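Long-range contacts in MutT/nudix family protein (Streptococcus pneumoniae, PDB 4HFQ), which hydrolyses UDP-linked precursors of peptidoglycan biosynthesis as a UDP-X diphosphatase of the Nudix family: residues A[74-78]-A[147-152]; A[125-129]-A[199-203]. One frame throughout, in Å; residues are numbered along the deposited sequence.

Interaction 1: residues A[74-78]-A[147-152]; sequences AWIVE and VFGCKL
Val-147 touches Trp-75 through one branch: CG1, anti to the backbone N (chi1 -174°), lies 4.0 Å from Trp-75 CB, while the indole itself leads off to the helix 184-194, where Leu-190, Trp-191 and Tyr-194 receive it. At Phe-148 the backbone does the work. Phe-148 O accepts a nearly straight bond from Trp-75 N (2.8 Å), and the Phe-148 ring turns to the helix 106-118 and to Leu-202 of the second subunit. Gly-149 faces Trp-75 with the CA atoms 4.6 Å apart, and its CA lies 3.4 Å from Trp-75 O in a CA-H...O contact. Trp-75 O also accepts a bond from Cys-150 N (2.9 Å), the donor tilted 32° from the carbonyl plane. The small, weakly polar thiol of Cys-150 suits a buried place beside Ala-74, with Cys-150 SG 4.2 Å from Ala-74 CB. Beyond this point the strands diverge and water takes over: one molecule links Cys-150 O to Val-77 N, a second joins Leu-152 N to Glu-78 OE2. Leu-152 crosses Ile-76 at about a right angle, its CG 3.7 Å from Ile-76 CG2, and Ile-76 CD1 meets Leu-152 CD2. This is a parallel strand pair in the central mixed sheet of the Nudix alpha/beta/alpha sandwich, with helices 106-118 and 184-194 packed on its two faces.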
ATOM      1  N   ALA A  74      -0.411   0.061 -17.055  1.00  8.28           N
ATOM      2  CA  ALA A  74       0.489  -0.187 -18.178  1.00  8.45           C
ATOM      3  C   ALA A  74       0.852   1.115 -18.884  1.00  8.53           C
ATOM      4  O   ALA A  74      -0.020   1.897 -19.245  1.00  9.16           O
ATOM      5  CB  ALA A  74      -0.169  -1.131 -19.173  1.00  9.07           C
ATOM      6  N   TRP A  75       2.151   1.282 -19.098  1.00  8.57           N
ATOM      7  CA  TRP A  75       2.719   2.390 -19.857  1.00  9.14           C
ATOM      8  C   TRP A  75       3.216   1.845 -21.175  1.00  9.39           C
ATOM      9  O   TRP A  75       4.211   1.137 -21.229  1.00  9.89           O
ATOM     10  CB  TRP A  75       3.841   3.000 -19.049  1.00  9.26           C
ATOM     11  CG  TRP A  75       4.566   4.123 -19.722  1.00  9.70           C
ATOM     12  CD1 TRP A  75       5.717   4.062 -20.503  1.00 10.04           C
ATOM     13  CD2 TRP A  75       4.205   5.539 -19.651  1.00  9.82           C
ATOM     14  NE1 TRP A  75       6.091   5.330 -20.888  1.00 10.48           N
ATOM     15  CE2 TRP A  75       5.219   6.259 -20.419  1.00 10.22           C
ATOM     16  CE3 TRP A  75       3.173   6.258 -19.040  1.00 10.04           C
ATOM     17  CZ2 TRP A  75       5.179   7.636 -20.569  1.00 10.92           C
ATOM     18  CZ3 TRP A  75       3.154   7.644 -19.199  1.00 10.16           C
ATOM     19  CH2 TRP A  75       4.150   8.313 -19.934  1.00 11.09           C
ATOM     20  N   ILE A  76       2.446   2.137 -22.227  1.00 10.14           N
ATOM     21  CA  ILE A  76       2.687   1.611 -23.580  1.00 11.35           C
ATOM     22  C   ILE A  76       2.924   2.803 -24.496  1.00 11.96           C
ATOM     23  O   ILE A  76       2.045   3.634 -24.669  1.00 12.11           O
ATOM     24  CB  ILE A  76       1.441   0.827 -24.043  1.00 11.53           C
ATOM     25  CG1 ILE A  76       1.148  -0.344 -23.079  1.00 12.07           C
ATOM     26  CG2 ILE A  76       1.609   0.342 -25.485  1.00 12.39           C
ATOM     27  CD1 ILE A  76      -0.302  -0.765 -23.034  1.00 13.42           C
ATOM     28  N   VAL A  77       4.131   2.884 -25.046  1.00 13.14           N
ATOM     29  CA  VAL A  77       4.483   4.003 -25.943  1.00 14.02           C
ATOM     30  C   VAL A  77       4.704   3.506 -27.359  1.00 14.75           C
ATOM     31  O   VAL A  77       5.461   2.560 -27.565  1.00 15.64           O
ATOM     32  CB  VAL A  77       5.740   4.757 -25.461  1.00 13.72           C
ATOM     33  CG1 VAL A  77       6.191   5.820 -26.472  1.00 14.24           C
ATOM     34  CG2 VAL A  77       5.500   5.396 -24.095  1.00 14.03           C
ATOM     35  N   GLU A  78       4.017   4.137 -28.314  1.00 15.04           N
ATOM     36  CA  GLU A  78       4.198   3.835 -29.737  1.00 16.60           C
ATOM     37  C   GLU A  78       4.274   5.162 -30.465  1.00 16.91           C
ATOM     38  O   GLU A  78       3.441   6.039 -30.254  1.00 16.51           O
ATOM     39  CB  GLU A  78       3.027   3.011 -30.261  1.00 16.99           C
ATOM     40  CG  GLU A  78       2.970   1.621 -29.666  1.00 18.57           C
ATOM     41  CD  GLU A  78       1.864   0.768 -30.226  1.00 19.91           C
ATOM     42  OE1 GLU A  78       1.229   1.161 -31.233  1.00 21.67           O
ATOM     43  OE2 GLU A  78       1.639  -0.319 -29.660  1.00 20.29           O
ATOM     44  N   VAL A 147       3.276   1.030 -11.992  1.00  8.00           N
ATOM     45  CA  VAL A 147       3.173   1.360 -13.415  1.00  7.92           C
ATOM     46  C   VAL A 147       4.298   0.647 -14.147  1.00  7.81           C
ATOM     47  O   VAL A 147       5.480   0.952 -13.932  1.00  7.92           O
ATOM     48  CB  VAL A 147       3.241   2.870 -13.679  1.00  7.75           C
ATOM     49  CG1 VAL A 147       2.980   3.117 -15.154  1.00  8.51           C
ATOM     50  CG2 VAL A 147       2.229   3.618 -12.811  1.00  7.97           C
ATOM     51  N   PHE A 148       3.912  -0.324 -14.978  1.00  8.08           N
ATOM     52  CA  PHE A 148       4.842  -1.148 -15.727  1.00  8.66           C
ATOM     53  C   PHE A 148       4.985  -0.635 -17.146  1.00  8.80           C
ATOM     54  O   PHE A 148       3.988  -0.374 -17.822  1.00  9.13           O
ATOM     55  CB  PHE A 148       4.330  -2.587 -15.807  1.00  8.97           C
ATOM     56  CG  PHE A 148       4.272  -3.294 -14.477  1.00  8.74           C
ATOM     57  CD1 PHE A 148       5.403  -3.912 -13.957  1.00  8.81           C
ATOM     58  CD2 PHE A 148       3.078  -3.362 -13.768  1.00  8.81           C
ATOM     59  CE1 PHE A 148       5.348  -4.589 -12.737  1.00  9.19           C
ATOM     60  CE2 PHE A 148       3.012  -4.048 -12.558  1.00  8.83           C
ATOM     61  CZ  PHE A 148       4.146  -4.651 -12.048  1.00  9.51           C
ATOM     62  N   GLY A 149       6.222  -0.480 -17.601  1.00  9.14           N
ATOM     63  CA  GLY A 149       6.455  -0.234 -19.034  1.00  9.54           C
ATOM     64  C   GLY A 149       6.237  -1.525 -19.796  1.00 10.24           C
ATOM     65  O   GLY A 149       6.872  -2.540 -19.468  1.00 10.81           O
ATOM     66  N   CYS A 150       5.337  -1.493 -20.784  1.00 10.65           N
ATOM     67  CA  CYS A 150       4.936  -2.692 -21.534  1.00 11.51           C
ATOM     68  C   CYS A 150       4.951  -2.448 -23.030  1.00 12.67           C
ATOM     69  O   CYS A 150       4.814  -1.322 -23.488  1.00 12.74           O
ATOM     70  CB  CYS A 150       3.535  -3.180 -21.137  1.00 11.32           C
ATOM     71  SG  CYS A 150       3.287  -3.494 -19.388  1.00 11.34           S
ATOM     72  N   LYS A 151       5.122  -3.535 -23.771  1.00 14.04           N
ATOM     73  CA  LYS A 151       5.064  -3.502 -25.228  1.00 15.43           C
ATOM     74  C   LYS A 151       3.921  -4.399 -25.686  1.00 15.75           C
ATOM     75  O   LYS A 151       3.776  -5.519 -25.190  1.00 15.05           O
ATOM     76  CB  LYS A 151       6.401  -3.978 -25.791  1.00 18.15           C
ATOM     77  CG  LYS A 151       6.424  -4.172 -27.304  1.00 20.91           C
ATOM     78  CD  LYS A 151       7.777  -4.677 -27.772  1.00 23.72           C
ATOM     79  CE  LYS A 151       7.729  -4.995 -29.261  1.00 25.66           C
ATOM     80  NZ  LYS A 151       9.076  -5.194 -29.869  1.00 28.26           N
ATOM     81  N   LEU A 152       3.093  -3.906 -26.612  1.00 16.33           N
ATOM     82  CA  LEU A 152       1.983  -4.691 -27.155  1.00 17.56           C
ATOM     83  C   LEU A 152       2.491  -5.659 -28.219  1.00 17.99           C
ATOM     84  O   LEU A 152       3.439  -5.345 -28.938  1.00 19.31           O
ATOM     85  CB  LEU A 152       0.869  -3.791 -27.710  1.00 17.60           C
ATOM     86  CG  LEU A 152       0.198  -2.854 -26.696  1.00 17.66           C
ATOM     87  CD1 LEU A 152      -0.933  -2.067 -27.344  1.00 18.36           C
ATOM     88  CD2 LEU A 152      -0.326  -3.626 -25.496  1.00 18.55           C
TER
HETATM   89  O   HOH W   1       5.877   0.731 -24.881  1.00 29.29           O
HETATM   90  O   HOH W   2       3.431  -1.498 -28.070  1.00 20.50           O

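Interaction 2: residues A[125-129]-A[199-203]; sequences ERLLA and GQYLD
A short parallel strand pairing at the C-terminus, which adds the last residues of the chain to the edge of the Nudix sheet, brings Tyr-201 alongside Ala-129. The CA atoms of Ala-129 and Tyr-201 are 4.4 Å apart. Tyr-201 N donates to Leu-128 O (3.1 Å, 164° at the hydrogen), and Gln-200 CA adds a CA-H...O contact to that oxygen. On the far side of the bridge Ala-129 CA comes within 3.1 Å of Tyr-201 O. A methyl is well suited here, because Ala-129 CB can settle 3.9 Å from Tyr-201 CB while the aromatic ring extends past it. With CG anti to the backbone N (chi1 -176°), the Tyr-201 ring is carried toward its own strand end, and Tyr-201 OH donates to Asp-203 OD1 at 2.6 Å. That carboxylate oxygen is met on its syn side, 33° out of the carboxylate plane, while Asp-203 OD2 accepts a bond from Asp-132 N; the side chain of the final residue is therefore gripped at both oxygens. Gln-200 sends an extended side chain over the strand 125-129, where its CG packs 3.6 Å from Leu-128 O and its amide end reaches Leu-127. The Arg-126 guanidinium turns an edge to Gln-200, with Arg-126 NH2 4.2 Å from Gln-200 N, while Leu-128 CD2 lies over one face, toward the rim, and Arg-126 NH1 is held by Val-193 O.

Two classic bulges, Glu-125 with Arg-126 opposite Gly-149 and Leu-128 with Ala-129 opposite Val-147, interrupt strand 120-132 on the side of strand 143-153; strand 201-202 pairs with its other side. Helix 184-194 packs against Leu-128, Ala-129 and Tyr-201, while Leu-127 and Gln-200 of the second subunit pack against Gln-200 and Leu-127 respectively.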
ATOM      1  N   GLU A 125       8.203  -4.930 -19.777  1.00 12.76           N
ATOM      2  CA  GLU A 125       9.607  -4.589 -19.968  1.00 13.64           C
ATOM      3  C   GLU A 125      10.312  -4.149 -18.683  1.00 13.38           C
ATOM      4  O   GLU A 125      11.462  -4.512 -18.462  1.00 14.50           O
ATOM      5  CB  GLU A 125       9.749  -3.519 -21.058  1.00 15.17           C
ATOM      6  CG  GLU A 125       9.195  -3.975 -22.406  1.00 17.25           C
ATOM      7  CD  GLU A 125       9.222  -2.893 -23.479  1.00 19.89           C
ATOM      8  OE1 GLU A 125       8.666  -1.794 -23.255  1.00 21.83           O
ATOM      9  OE2 GLU A 125       9.767  -3.161 -24.584  1.00 21.95           O
ATOM     10  N   ARG A 126       9.635  -3.357 -17.847  1.00 12.66           N
ATOM     11  CA  ARG A 126      10.236  -2.899 -16.586  1.00 12.31           C
ATOM     12  C   ARG A 126       9.161  -2.273 -15.722  1.00 11.17           C
ATOM     13  O   ARG A 126       8.068  -1.970 -16.194  1.00 11.37           O
ATOM     14  CB  ARG A 126      11.380  -1.898 -16.837  1.00 13.85           C
ATOM     15  CG  ARG A 126      10.923  -0.599 -17.483  1.00 15.34           C
ATOM     16  CD  ARG A 126      12.075   0.368 -17.755  1.00 17.63           C
ATOM     17  NE  ARG A 126      12.575   0.980 -16.524  1.00 19.64           N
ATOM     18  CZ  ARG A 126      13.060   2.221 -16.438  1.00 20.16           C
ATOM     19  NH1 ARG A 126      13.079   3.015 -17.503  1.00 20.78           N
ATOM     20  NH2 ARG A 126      13.499   2.669 -15.275  1.00 21.08           N
ATOM     21  N   LEU A 127       9.483  -2.086 -14.450  1.00  9.97           N
ATOM     22  CA  LEU A 127       8.638  -1.311 -13.553  1.00  9.62           C
ATOM     23  C   LEU A 127       9.141   0.131 -13.582  1.00  9.08           C
ATOM     24  O   LEU A 127      10.327   0.377 -13.305  1.00 10.13           O
ATOM     25  CB  LEU A 127       8.704  -1.886 -12.135  1.00  9.61           C
ATOM     26  CG  LEU A 127       7.940  -1.155 -11.025  1.00  9.55           C
ATOM     27  CD1 LEU A 127       6.451  -1.150 -11.313  1.00 10.12           C
ATOM     28  CD2 LEU A 127       8.233  -1.845  -9.700  1.00 10.26           C
ATOM     29  N   LEU A 128       8.270   1.082 -13.935  1.00  8.61           N
ATOM     30  CA  LEU A 128       8.669   2.493 -14.013  1.00  8.77           C
ATOM     31  C   LEU A 128       8.474   3.234 -12.696  1.00  8.45           C
ATOM     32  O   LEU A 128       9.239   4.148 -12.373  1.00  8.73           O
ATOM     33  CB  LEU A 128       7.921   3.226 -15.127  1.00  9.50           C
ATOM     34  CG  LEU A 128       8.135   2.669 -16.539  1.00 10.15           C
ATOM     35  CD1 LEU A 128       7.099   3.287 -17.449  1.00 10.37           C
ATOM     36  CD2 LEU A 128       9.529   2.962 -17.069  1.00 11.17           C
ATOM     37  N   ALA A 129       7.418   2.888 -11.949  1.00  7.97           N
ATOM     38  CA  ALA A 129       7.073   3.641 -10.748  1.00  7.93           C
ATOM     39  C   ALA A 129       6.241   2.803  -9.839  1.00  7.48           C
ATOM     40  O   ALA A 129       5.455   1.956 -10.297  1.00  7.65           O
ATOM     41  CB  ALA A 129       6.281   4.895 -11.102  1.00  8.39           C
ATOM     42  N   GLY A 199      15.799   7.708 -12.717  1.00 13.24           N
ATOM     43  CA  GLY A 199      15.551   6.322 -12.353  1.00 12.67           C
ATOM     44  C   GLY A 199      14.110   6.090 -11.931  1.00 11.63           C
ATOM     45  O   GLY A 199      13.280   7.010 -11.867  1.00 11.64           O
ATOM     46  N   GLN A 200      13.835   4.829 -11.650  1.00 11.12           N
ATOM     47  CA  GLN A 200      12.549   4.384 -11.141  1.00 10.93           C
ATOM     48  C   GLN A 200      11.997   5.300 -10.041  1.00 10.80           C
ATOM     49  O   GLN A 200      12.716   5.659  -9.104  1.00 11.35           O
ATOM     50  CB  GLN A 200      12.745   2.984 -10.576  1.00 11.09           C
ATOM     51  CG  GLN A 200      11.445   2.368 -10.092  1.00 11.16           C
ATOM     52  CD  GLN A 200      11.637   0.906  -9.813  1.00 11.94           C
ATOM     53  OE1 GLN A 200      11.353   0.053 -10.667  1.00 13.97           O
ATOM     54  NE2 GLN A 200      12.160   0.602  -8.634  1.00 10.94           N
ATOM     55  N   TYR A 201      10.714   5.650 -10.150  1.00  9.97           N
ATOM     56  CA  TYR A 201      10.060   6.487  -9.147  1.00 10.09           C
ATOM     57  C   TYR A 201       9.463   5.629  -8.029  1.00  9.84           C
ATOM     58  O   TYR A 201       8.713   4.716  -8.314  1.00  9.91           O
ATOM     59  CB  TYR A 201       8.954   7.342  -9.790  1.00 10.72           C
ATOM     60  CG  TYR A 201       8.326   8.282  -8.792  1.00 11.18           C
ATOM     61  CD1 TYR A 201       7.342   7.823  -7.910  1.00 10.82           C
ATOM     62  CD2 TYR A 201       8.743   9.616  -8.689  1.00 11.76           C
ATOM     63  CE1 TYR A 201       6.793   8.664  -6.954  1.00 11.37           C
ATOM     64  CE2 TYR A 201       8.185  10.466  -7.740  1.00 12.16           C
ATOM     65  CZ  TYR A 201       7.221   9.983  -6.882  1.00 11.44           C
ATOM     66  OH  TYR A 201       6.692  10.827  -5.930  1.00 12.16           O
ATOM     67  N   LEU A 202       9.796   5.935  -6.783  1.00  9.93           N
ATOM     68  CA  LEU A 202       9.230   5.242  -5.633  1.00 10.54           C
ATOM     69  C   LEU A 202       8.772   6.226  -4.575  1.00 10.64           C
ATOM     70  O   LEU A 202       9.564   7.035  -4.089  1.00 12.18           O
ATOM     71  CB  LEU A 202      10.264   4.342  -4.961  1.00 11.79           C
ATOM     72  CG  LEU A 202      10.926   3.242  -5.781  1.00 12.60           C
ATOM     73  CD1 LEU A 202      12.020   2.658  -4.902  1.00 13.99           C
ATOM     74  CD2 LEU A 202       9.920   2.179  -6.203  1.00 12.67           C
ATOM     75  N   ASP A 203       7.507   6.154  -4.187  1.00  9.64           N
ATOM     76  CA  ASP A 203       7.068   6.904  -3.008  1.00 10.27           C
ATOM     77  C   ASP A 203       7.449   6.199  -1.711  1.00 11.23           C
ATOM     78  O   ASP A 203       7.488   4.981  -1.657  1.00 10.37           O
ATOM     79  CB  ASP A 203       5.564   7.158  -3.061  1.00 10.01           C
ATOM     80  CG  ASP A 203       5.196   8.314  -3.971  1.00  9.84           C
ATOM     81  OD1 ASP A 203       5.893   9.363  -3.936  1.00 10.91           O
ATOM     82  OD2 ASP A 203       4.192   8.189  -4.695  1.00  9.56           O
TER

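The centres of interactions 1 and 2 lie 12 Å apart in the same mixed sheet, where strand 120-132, between strands 143-153 and 201-202, joins them. Along the chain the segments alternate: 74-78, 125-129, 147-152, then 199-203, so neither pairing is local. They also touch directly. Gly-149 is probably hydrogen-bonded to Glu-125 and Arg-126, and Trp-75 CD1 packs 3.4 Å from Leu-128 CD1. Helix 184-194 lies against both contacts. With the 120-132/143-153 pairing between them, they form a continuous run from strand 69-78 to strand 201-202. The second subunit touches both, through Phe-148 in interaction 1 and more widely in interaction 2.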